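Local coordinates for protein BSU-2 beta-lactamase (Bacillus subtilis, PDB 6W5E) that probably hydrolyses the amide bond of beta-lactam antibiotics as a class D serine beta-lactamase, giving resistance to these drugs, at residues E95-G103 with W127-D135; D207-T215 with W226-E234. All coordinates share one frame; numbering follows the deposited sequence.

Interaction 1 (E95-G103 with W127-D135); sequences EYDVKRWDG and WYYQALARD
The aliphatic chain of K99 lies across the ring of Y128, and this pair forms the tight half of the contact between the extended segment 95-103 and helix 126-136. K99 is nearly straight as far as CE, and its chain and the Y128 side chain cross at about a right angle: K99 CG comes within 3.4 Å of Y128 CE2, and K99 CD stands over the face in a CH-pi contact, 3.7 Å from the centroid. The phenol is held at its far end as well. Y128 CG is anti to the backbone N (chi1 -177°), which carries the hydroxyl beneath the extended segment, where Y128 OH donates to D97 O at 2.7 Å, tilted 34° from the carbonyl plane. V92, L117 and A120 pack around the same tyrosine. Alongside it, W127 turns the rim of its indole to the backbone, with CH2 meeting K99 O in the ring plane at 3.4 Å, while its NE1 bonds to W111.

Farther along the helix the fit slackens. K99 CD passes A131 CB at 3.9 Å; the chain then bends at its last torsion (chi4 -59°), and K99 NZ stops 4.0 Å from D135 OD2, too far for a salt bridge. A water spans the two, accepting from K99 NZ and donating to D135 OD2. At the other end W101 CB only brushes W127 CZ2 at 4.3 Å.

Backbone pairing of K99 with H115 ties the extended segment into a small two-stranded sheet, which the contact lays against the helix. The contact thus combines one phenol-to-carbonyl hydrogen bond with methylene packing on the tyrosine face, while K99 and D135 are linked through water and their attraction probably adds only modestly.

Interaction 2 (D207-T215 with W226-E234); sequences DHYTLYGKT and WFVGFIKTE
The KTG motif of the serine beta-lactamases lies on strand 209-217, paired antiparallel with strand 225-233 in a hairpin of the central sheet. K214 and V228 form a hydrogen-bonded pair, K214 N reaching V228 O at 2.8 Å and V228 N returning to K214 O at 3.1 Å; Y212 with F230 and T210 with K232 are bonded reciprocally too. The lysine's NZ curls back to T215 O (2.9 Å) and also bonds S124 OG, whereas T215 OG1 binds a malonate ion, probably from the crystallisation liquor. G213 faces G229, and with no side chains between them their CA atoms come to 4.0 Å. The room on that face is taken by F227, whose CG is anti to the backbone N (chi1 -175°): its ring slants beneath G213, CZ lying 4.0 Å from G213 CA, and T215 CG2 rests on F227 CD1 at 3.6 Å.

On the face shared by Y212 and F230 the rings meet obliquely, planes 50° apart, with Y212 CB against F230 CD1. K232 comes to the edge of the Y212 ring, its CE 3.4 Å from Y212 OH, and NZ makes just a weak bond to the hydroxyl. The solvent end is fastened differently: H208 ND1 donates in its ring plane to E234 OE2 at 2.7 Å, approaching from above the carboxylate plane, and a water links H208 O to E234 N.

Reciprocal amide bonds thus fix the register, G213 leaves room for the F227 ring, and G229 lets the backbones approach closely. K214 NZ, with its two bonds, is set in a defined position.

How the interactions relate
Interactions 1 and 2 lie in different parts of the single chain, with centres about 25 Å apart and nearest atoms about 7 Å apart, so they do not touch. The link between them is indirect: S124, its OG hydrogen-bonded to K214 NZ of interaction 2, lies two residues before helix 126-136. With the KTG strand, S124 probably belongs to the active-site cleft. K79 is carboxylated in this crystal and probably acts as the general base, as the equivalent lysine does in other class D enzymes. The K214-T215 end of interaction 2 probably lines the cleft, whereas interaction 1, its centre about 19 Å from the centre of the chain, packs helix 126-136 against a peripheral segment.

Interaction 1 (E95-G103 with W127-D135)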
loop_
_atom_site.group_PDB
_atom_site.type_symbol
_atom_site.label_atom_id
_atom_site.label_comp_id
_atom_site.label_asym_id
_atom_site.label_seq_id
_atom_site.Cartn_x
_atom_site.Cartn_y
_atom_site.Cartn_z
ATOM N N GLU A 95 10.419 -7.941 11.011
ATOM C CA GLU A 95 8.962 -8.009 10.982
ATOM C C GLU A 95 8.369 -8.418 12.326
ATOM O O GLU A 95 7.152 -8.288 12.519
ATOM C CB GLU A 95 8.494 -8.954 9.860
ATOM C CG GLU A 95 8.851 -10.429 10.068
ATOM C CD GLU A 95 10.181 -10.835 9.431
ATOM O OE1 GLU A 95 11.200 -10.154 9.683
ATOM O OE2 GLU A 95 10.222 -11.852 8.698
ATOM N N TYR A 96 9.195 -8.890 13.257
ATOM C CA TYR A 96 8.729 -9.388 14.543
ATOM C C TYR A 96 9.025 -8.436 15.696
ATOM O O TYR A 96 8.890 -8.828 16.863
ATOM C CB TYR A 96 9.374 -10.737 14.837
ATOM C CG TYR A 96 9.178 -11.803 13.791
ATOM C CD1 TYR A 96 7.907 -12.243 13.449
ATOM C CD2 TYR A 96 10.269 -12.410 13.191
ATOM C CE1 TYR A 96 7.722 -13.254 12.509
ATOM C CE2 TYR A 96 10.101 -13.422 12.253
ATOM C CZ TYR A 96 8.823 -13.841 11.919
ATOM O OH TYR A 96 8.627 -14.854 11.008
ATOM N N ASP A 97 9.458 -7.209 15.411
ATOM C CA ASP A 97 9.836 -6.281 16.470
ATOM C C ASP A 97 8.593 -5.902 17.268
ATOM O O ASP A 97 7.683 -5.255 16.740
ATOM C CB ASP A 97 10.477 -5.058 15.818
ATOM C CG ASP A 97 11.136 -4.136 16.818
ATOM O OD1 ASP A 97 10.503 -3.834 17.856
ATOM O OD2 ASP A 97 12.278 -3.695 16.556
ATOM N N VAL A 98 8.560 -6.293 18.540
ATOM C CA VAL A 98 7.377 -6.149 19.384
ATOM C C VAL A 98 7.339 -4.772 20.030
ATOM O O VAL A 98 8.306 -4.353 20.681
ATOM C CB VAL A 98 7.342 -7.231 20.476
ATOM C CG1 VAL A 98 6.133 -6.997 21.392
ATOM C CG2 VAL A 98 7.342 -8.619 19.866
ATOM N N LYS A 99 6.193 -4.106 19.925
ATOM C CA LYS A 99 5.869 -2.967 20.778
ATOM C C LYS A 99 4.655 -3.338 21.617
ATOM O O LYS A 99 3.663 -3.857 21.095
ATOM C CB LYS A 99 5.587 -1.707 19.951
ATOM C CG LYS A 99 6.800 -1.209 19.178
ATOM C CD LYS A 99 6.454 0.016 18.347
ATOM C CE LYS A 99 7.580 0.421 17.391
ATOM N NZ LYS A 99 8.858 0.724 18.087
ATOM N N ARG A 100 4.738 -3.099 22.916
ATOM C CA ARG A 100 3.669 -3.512 23.812
ATOM C C ARG A 100 2.483 -2.552 23.756
ATOM O O ARG A 100 2.645 -1.328 23.695
ATOM C CB ARG A 100 4.195 -3.615 25.241
ATOM C CG ARG A 100 5.055 -4.835 25.473
ATOM C CD ARG A 100 5.477 -4.911 26.927
ATOM N NE ARG A 100 6.233 -6.121 27.173
ATOM C CZ ARG A 100 6.568 -6.561 28.380
ATOM N NH1 ARG A 100 6.203 -5.885 29.457
ATOM N NH2 ARG A 100 7.268 -7.677 28.506
ATOM N N TRP A 101 1.283 -3.130 23.760
ATOM C CA TRP A 101 0.048 -2.362 23.823
ATOM C C TRP A 101 -0.037 -1.633 25.155
ATOM O O TRP A 101 0.395 -2.144 26.194
ATOM C CB TRP A 101 -1.128 -3.328 23.680
ATOM C CG TRP A 101 -2.512 -2.748 23.776
ATOM C CD1 TRP A 101 -2.997 -1.631 23.145
ATOM C CD2 TRP A 101 -3.608 -3.293 24.522
ATOM N NE1 TRP A 101 -4.324 -1.447 23.473
ATOM C CE2 TRP A 101 -4.720 -2.454 24.314
ATOM C CE3 TRP A 101 -3.753 -4.409 25.357
ATOM C CZ2 TRP A 101 -5.963 -2.693 24.912
ATOM C CZ3 TRP A 101 -4.985 -4.646 25.945
ATOM C CH2 TRP A 101 -6.070 -3.788 25.725
ATOM N N ASP A 102 -0.591 -0.424 25.123
ATOM C CA ASP A 102 -0.718 0.394 26.320
ATOM C C ASP A 102 -1.997 0.127 27.104
ATOM O O ASP A 102 -2.228 0.785 28.124
ATOM C CB ASP A 102 -0.599 1.887 25.980
ATOM C CG ASP A 102 -1.661 2.363 25.001
ATOM O OD1 ASP A 102 -2.575 1.584 24.647
ATOM O OD2 ASP A 102 -1.573 3.533 24.579
ATOM N N GLY A 103 -2.825 -0.816 26.663
ATOM C CA GLY A 103 -4.053 -1.130 27.356
ATOM C C GLY A 103 -5.240 -0.261 27.002
ATOM O O GLY A 103 -6.312 -0.441 27.588
ATOM N N TRP A 127 -1.335 2.674 15.751
ATOM C CA TRP A 127 -0.528 3.121 16.888
ATOM C C TRP A 127 0.909 2.610 16.816
ATOM O O TRP A 127 1.848 3.312 17.217
ATOM C CB TRP A 127 -1.188 2.723 18.211
ATOM C CG TRP A 127 -1.281 1.243 18.508
ATOM C CD1 TRP A 127 -2.369 0.441 18.325
ATOM C CD2 TRP A 127 -0.266 0.418 19.098
ATOM N NE1 TRP A 127 -2.090 -0.841 18.747
ATOM C CE2 TRP A 127 -0.807 -0.882 19.230
ATOM C CE3 TRP A 127 1.049 0.648 19.527
ATOM C CZ2 TRP A 127 -0.080 -1.947 19.769
ATOM C CZ3 TRP A 127 1.778 -0.418 20.054
ATOM C CH2 TRP A 127 1.205 -1.695 20.178
ATOM N N TYR A 128 1.101 1.390 16.316
ATOM C CA TYR A 128 2.451 0.852 16.191
ATOM C C TYR A 128 3.275 1.704 15.232
ATOM O O TYR A 128 4.425 2.066 15.522
ATOM C CB TYR A 128 2.379 -0.601 15.694
ATOM C CG TYR A 128 3.740 -1.261 15.610
ATOM C CD1 TYR A 128 4.645 -0.920 14.595
ATOM C CD2 TYR A 128 4.131 -2.212 16.547
ATOM C CE1 TYR A 128 5.895 -1.477 14.538
ATOM C CE2 TYR A 128 5.382 -2.798 16.483
ATOM C CZ TYR A 128 6.254 -2.421 15.473
ATOM O OH TYR A 128 7.508 -2.963 15.409
ATOM N N TYR A 129 2.701 2.023 14.069
ATOM C CA TYR A 129 3.433 2.781 13.063
ATOM C C TYR A 129 3.607 4.242 13.458
ATOM O O TYR A 129 4.546 4.891 12.986
ATOM C CB TYR A 129 2.787 2.595 11.684
ATOM C CG TYR A 129 3.232 1.295 11.037
ATOM C CD1 TYR A 129 2.773 0.062 11.500
ATOM C CD2 TYR A 129 4.168 1.297 10.012
ATOM C CE1 TYR A 129 3.204 -1.127 10.914
ATOM C CE2 TYR A 129 4.593 0.122 9.424
ATOM C CZ TYR A 129 4.125 -1.084 9.889
ATOM O OH TYR A 129 4.578 -2.239 9.296
ATOM N N GLN A 130 2.737 4.766 14.325
ATOM C CA GLN A 130 2.968 6.096 14.879
ATOM C C GLN A 130 4.211 6.105 15.765
ATOM O O GLN A 130 5.031 7.027 15.685
ATOM C CB GLN A 130 1.727 6.569 15.639
ATOM C CG GLN A 130 0.572 6.910 14.711
ATOM C CD GLN A 130 -0.698 7.258 15.461
ATOM O OE1 GLN A 130 -1.104 6.548 16.381
ATOM N NE2 GLN A 130 -1.341 8.348 15.059
ATOM N N ALA A 131 4.388 5.073 16.599
ATOM C CA ALA A 131 5.616 4.973 17.389
ATOM C C ALA A 131 6.845 4.853 16.493
ATOM O O ALA A 131 7.878 5.489 16.750
ATOM C CB ALA A 131 5.518 3.786 18.341
ATOM N N LEU A 132 6.748 4.053 15.428
ATOM C CA LEU A 132 7.856 3.932 14.487
ATOM C C LEU A 132 8.185 5.277 13.847
ATOM O O LEU A 132 9.351 5.671 13.771
ATOM C CB LEU A 132 7.509 2.903 13.417
ATOM C CG LEU A 132 8.497 2.787 12.259
ATOM C CD1 LEU A 132 9.916 2.548 12.756
ATOM C CD2 LEU A 132 8.061 1.668 11.316
ATOM N N ALA A 133 7.166 5.994 13.367
ATOM C CA ALA A 133 7.408 7.291 12.737
ATOM C C ALA A 133 8.104 8.253 13.695
ATOM O O ALA A 133 9.022 8.984 13.293
ATOM C CB ALA A 133 6.088 7.890 12.257
ATOM N N ARG A 134 7.696 8.255 14.966
ATOM C CA ARG A 134 8.350 9.114 15.946
ATOM C C ARG A 134 9.830 8.775 16.082
ATOM O O ARG A 134 10.667 9.676 16.212
ATOM C CB ARG A 134 7.628 9.026 17.296
ATOM C CG ARG A 134 6.235 9.641 17.315
ATOM C CD ARG A 134 5.703 9.812 18.729
ATOM N NE ARG A 134 5.402 8.536 19.384
ATOM C CZ ARG A 134 4.231 7.909 19.309
ATOM N NH1 ARG A 134 3.244 8.437 18.593
ATOM N NH2 ARG A 134 4.048 6.756 19.951
ATOM N N ASP A 135 10.176 7.482 16.036
ATOM C CA ASP A 135 11.581 7.089 16.126
ATOM C C ASP A 135 12.345 7.450 14.857
ATOM O O ASP A 135 13.545 7.755 14.917
ATOM C CB ASP A 135 11.685 5.587 16.382
ATOM C CG ASP A 135 11.429 5.205 17.836
ATOM O OD1 ASP A 135 11.524 6.068 18.732
ATOM O OD2 ASP A 135 11.166 4.013 18.088
HETATM O O HOH W 1 10.495 2.067 16.395
#

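Interaction 2 (D207-T215 with W226-E234)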
loop_
_atom_site.group_PDB
_atom_site.type_symbol
_atom_site.label_atom_id
_atom_site.label_comp_id
_atom_site.label_asym_id
_atom_site.label_seq_id
_atom_site.Cartn_x
_atom_site.Cartn_y
_atom_site.Cartn_z
ATOM N N ASP A 207 -1.179 -21.785 -5.001
ATOM C CA ASP A 207 -0.281 -22.703 -5.692
ATOM C C ASP A 207 0.397 -22.039 -6.883
ATOM O O ASP A 207 1.517 -22.415 -7.245
ATOM C CB ASP A 207 -1.052 -23.934 -6.169
ATOM C CG ASP A 207 -1.610 -24.752 -5.025
ATOM O OD1 ASP A 207 -0.868 -24.993 -4.051
ATOM O OD2 ASP A 207 -2.789 -25.156 -5.100
ATOM N N HIS A 208 -0.255 -21.057 -7.502
ATOM C CA HIS A 208 0.214 -20.491 -8.756
ATOM C C HIS A 208 0.396 -18.983 -8.717
ATOM O O HIS A 208 0.773 -18.398 -9.739
ATOM C CB HIS A 208 -0.746 -20.866 -9.897
ATOM C CG HIS A 208 -1.032 -22.332 -9.985
ATOM N ND1 HIS A 208 -0.058 -23.258 -10.286
ATOM C CD2 HIS A 208 -2.175 -23.033 -9.798
ATOM C CE1 HIS A 208 -0.589 -24.468 -10.287
ATOM N NE2 HIS A 208 -1.873 -24.359 -9.995
ATOM N N TYR A 209 0.144 -18.339 -7.581
ATOM C CA TYR A 209 0.260 -16.891 -7.495
ATOM C C TYR A 209 0.499 -16.496 -6.047
ATOM O O TYR A 209 0.183 -17.245 -5.122
ATOM C CB TYR A 209 -1.006 -16.196 -8.018
ATOM C CG TYR A 209 -2.155 -16.310 -7.053
ATOM C CD1 TYR A 209 -2.938 -17.453 -7.020
ATOM C CD2 TYR A 209 -2.432 -15.291 -6.137
ATOM C CE1 TYR A 209 -3.981 -17.576 -6.123
ATOM C CE2 TYR A 209 -3.463 -15.409 -5.225
ATOM C CZ TYR A 209 -4.242 -16.551 -5.232
ATOM O OH TYR A 209 -5.272 -16.678 -4.333
ATOM N N THR A 210 1.039 -15.289 -5.867
ATOM C CA THR A 210 1.135 -14.653 -4.558
ATOM C C THR A 210 0.599 -13.239 -4.690
ATOM O O THR A 210 1.053 -12.480 -5.555
ATOM C CB THR A 210 2.583 -14.618 -4.026
ATOM O OG1 THR A 210 3.111 -15.948 -3.995
ATOM C CG2 THR A 210 2.622 -14.047 -2.618
ATOM N N LEU A 211 -0.370 -12.893 -3.846
ATOM C CA LEU A 211 -0.959 -11.560 -3.832
ATOM C C LEU A 211 -0.337 -10.772 -2.684
ATOM O O LEU A 211 -0.376 -11.216 -1.526
ATOM C CB LEU A 211 -2.476 -11.639 -3.668
ATOM C CG LEU A 211 -3.187 -10.290 -3.525
ATOM C CD1 LEU A 211 -3.052 -9.463 -4.793
ATOM C CD2 LEU A 211 -4.650 -10.502 -3.172
ATOM N N TYR A 212 0.233 -9.614 -3.005
ATOM C CA TYR A 212 0.798 -8.699 -2.025
ATOM C C TYR A 212 -0.024 -7.420 -2.038
ATOM O O TYR A 212 -0.344 -6.897 -3.110
ATOM C CB TYR A 212 2.229 -8.302 -2.399
ATOM C CG TYR A 212 3.208 -9.435 -2.601
ATOM C CD1 TYR A 212 3.263 -10.139 -3.799
ATOM C CD2 TYR A 212 4.122 -9.762 -1.611
ATOM C CE1 TYR A 212 4.185 -11.165 -3.985
ATOM C CE2 TYR A 212 5.055 -10.772 -1.793
ATOM C CZ TYR A 212 5.077 -11.473 -2.975
ATOM O OH TYR A 212 6.001 -12.484 -3.149
ATOM N N GLY A 213 -0.329 -6.880 -0.861
ATOM C CA GLY A 213 -1.070 -5.634 -0.894
ATOM C C GLY A 213 -1.238 -5.021 0.473
ATOM O O GLY A 213 -1.029 -5.664 1.505
ATOM N N LYS A 214 -1.640 -3.751 0.453
ATOM C CA LYS A 214 -1.917 -2.993 1.664
ATOM C C LYS A 214 -3.168 -2.149 1.448
ATOM O O LYS A 214 -3.250 -1.409 0.462
ATOM C CB LYS A 214 -0.733 -2.079 2.017
ATOM C CG LYS A 214 -0.916 -1.310 3.322
ATOM C CD LYS A 214 -0.963 -2.249 4.516
ATOM C CE LYS A 214 -1.474 -1.550 5.773
ATOM N NZ LYS A 214 -2.969 -1.612 5.827
ATOM N N THR A 215 -4.127 -2.248 2.371
ATOM C CA THR A 215 -5.305 -1.394 2.356
ATOM C C THR A 215 -5.017 -0.055 3.042
ATOM O O THR A 215 -4.060 0.098 3.813
ATOM C CB THR A 215 -6.464 -2.061 3.104
ATOM O OG1 THR A 215 -6.032 -2.413 4.425
ATOM C CG2 THR A 215 -6.957 -3.301 2.375
ATOM N N TRP A 226 -8.147 2.642 -0.271
ATOM C CA TRP A 226 -7.066 2.230 -1.149
ATOM C C TRP A 226 -6.824 0.732 -1.002
ATOM O O TRP A 226 -6.986 0.166 0.081
ATOM C CB TRP A 226 -5.745 2.847 -0.712
ATOM C CG TRP A 226 -5.544 4.329 -0.781
ATOM C CD1 TRP A 226 -5.806 5.242 0.203
ATOM C CD2 TRP A 226 -4.900 5.054 -1.840
ATOM N NE1 TRP A 226 -5.403 6.499 -0.198
ATOM C CE2 TRP A 226 -4.845 6.410 -1.449
ATOM C CE3 TRP A 226 -4.377 4.688 -3.088
ATOM C CZ2 TRP A 226 -4.281 7.397 -2.254
ATOM C CZ3 TRP A 226 -3.816 5.670 -3.890
ATOM C CH2 TRP A 226 -3.782 7.009 -3.474
ATOM N N PHE A 227 -6.361 0.108 -2.086
ATOM C CA PHE A 227 -5.701 -1.192 -2.012
ATOM C C PHE A 227 -4.598 -1.177 -3.059
ATOM O O PHE A 227 -4.871 -0.993 -4.250
ATOM C CB PHE A 227 -6.673 -2.357 -2.231
ATOM C CG PHE A 227 -6.048 -3.719 -2.039
ATOM C CD1 PHE A 227 -5.510 -4.092 -0.805
ATOM C CD2 PHE A 227 -5.992 -4.624 -3.087
ATOM C CE1 PHE A 227 -4.939 -5.344 -0.631
ATOM C CE2 PHE A 227 -5.423 -5.879 -2.911
ATOM C CZ PHE A 227 -4.899 -6.237 -1.687
ATOM N N VAL A 228 -3.350 -1.313 -2.617
ATOM C CA VAL A 228 -2.194 -1.147 -3.485
ATOM C C VAL A 228 -1.249 -2.318 -3.283
ATOM O O VAL A 228 -1.164 -2.883 -2.189
ATOM C CB VAL A 228 -1.483 0.207 -3.227
ATOM C CG1 VAL A 228 -2.496 1.360 -3.281
ATOM C CG2 VAL A 228 -0.751 0.218 -1.893
ATOM N N GLY A 229 -0.548 -2.697 -4.340
ATOM C CA GLY A 229 0.355 -3.830 -4.181
ATOM C C GLY A 229 0.760 -4.414 -5.525
ATOM O O GLY A 229 0.865 -3.702 -6.524
ATOM N N PHE A 230 1.023 -5.717 -5.511
ATOM C CA PHE A 230 1.444 -6.396 -6.721
ATOM C C PHE A 230 1.090 -7.866 -6.600
ATOM O O PHE A 230 0.836 -8.375 -5.509
ATOM C CB PHE A 230 2.931 -6.175 -7.060
ATOM C CG PHE A 230 3.806 -5.893 -5.874
ATOM C CD1 PHE A 230 4.230 -6.911 -5.034
ATOM C CD2 PHE A 230 4.218 -4.597 -5.603
ATOM C CE1 PHE A 230 5.039 -6.636 -3.947
ATOM C CE2 PHE A 230 5.032 -4.324 -4.517
ATOM C CZ PHE A 230 5.438 -5.348 -3.688
ATOM N N ILE A 231 1.049 -8.542 -7.744
ATOM C CA ILE A 231 0.729 -9.962 -7.783
ATOM C C ILE A 231 1.763 -10.675 -8.634
ATOM O O ILE A 231 2.092 -10.224 -9.738
ATOM C CB ILE A 231 -0.711 -10.242 -8.269
ATOM C CG1 ILE A 231 -0.967 -11.751 -8.317
ATOM C CG2 ILE A 231 -1.010 -9.576 -9.636
ATOM C CD1 ILE A 231 -2.422 -12.111 -8.346
ATOM N N LYS A 232 2.297 -11.769 -8.107
ATOM C CA LYS A 232 3.245 -12.598 -8.830
ATOM C C LYS A 232 2.490 -13.819 -9.327
ATOM O O LYS A 232 1.803 -14.478 -8.544
ATOM C CB LYS A 232 4.379 -13.018 -7.894
ATOM C CG LYS A 232 5.328 -14.043 -8.485
ATOM C CD LYS A 232 6.573 -14.252 -7.618
ATOM C CE LYS A 232 6.294 -14.084 -6.123
ATOM N NZ LYS A 232 7.226 -14.879 -5.262
ATOM N N THR A 233 2.569 -14.077 -10.625
ATOM C CA THR A 233 1.959 -15.253 -11.237
ATOM C C THR A 233 3.027 -16.060 -11.967
ATOM O O THR A 233 4.197 -15.677 -12.035
ATOM C CB THR A 233 0.837 -14.888 -12.224
ATOM O OG1 THR A 233 1.406 -14.502 -13.487
ATOM C CG2 THR A 233 -0.034 -13.758 -11.688
ATOM N N GLU A 234 2.600 -17.179 -12.546
ATOM C CA GLU A 234 3.492 -17.980 -13.370
ATOM C C GLU A 234 3.682 -17.400 -14.763
ATOM O O GLU A 234 4.442 -17.960 -15.558
ATOM C CB GLU A 234 2.986 -19.424 -13.440
ATOM C CG GLU A 234 3.108 -20.138 -12.104
ATOM C CD GLU A 234 2.341 -21.444 -12.054
ATOM O OE1 GLU A 234 1.763 -21.840 -13.086
ATOM O OE2 GLU A 234 2.328 -22.086 -10.983
HETATM O O HOH W 2 -0.130 -18.179 -12.560
#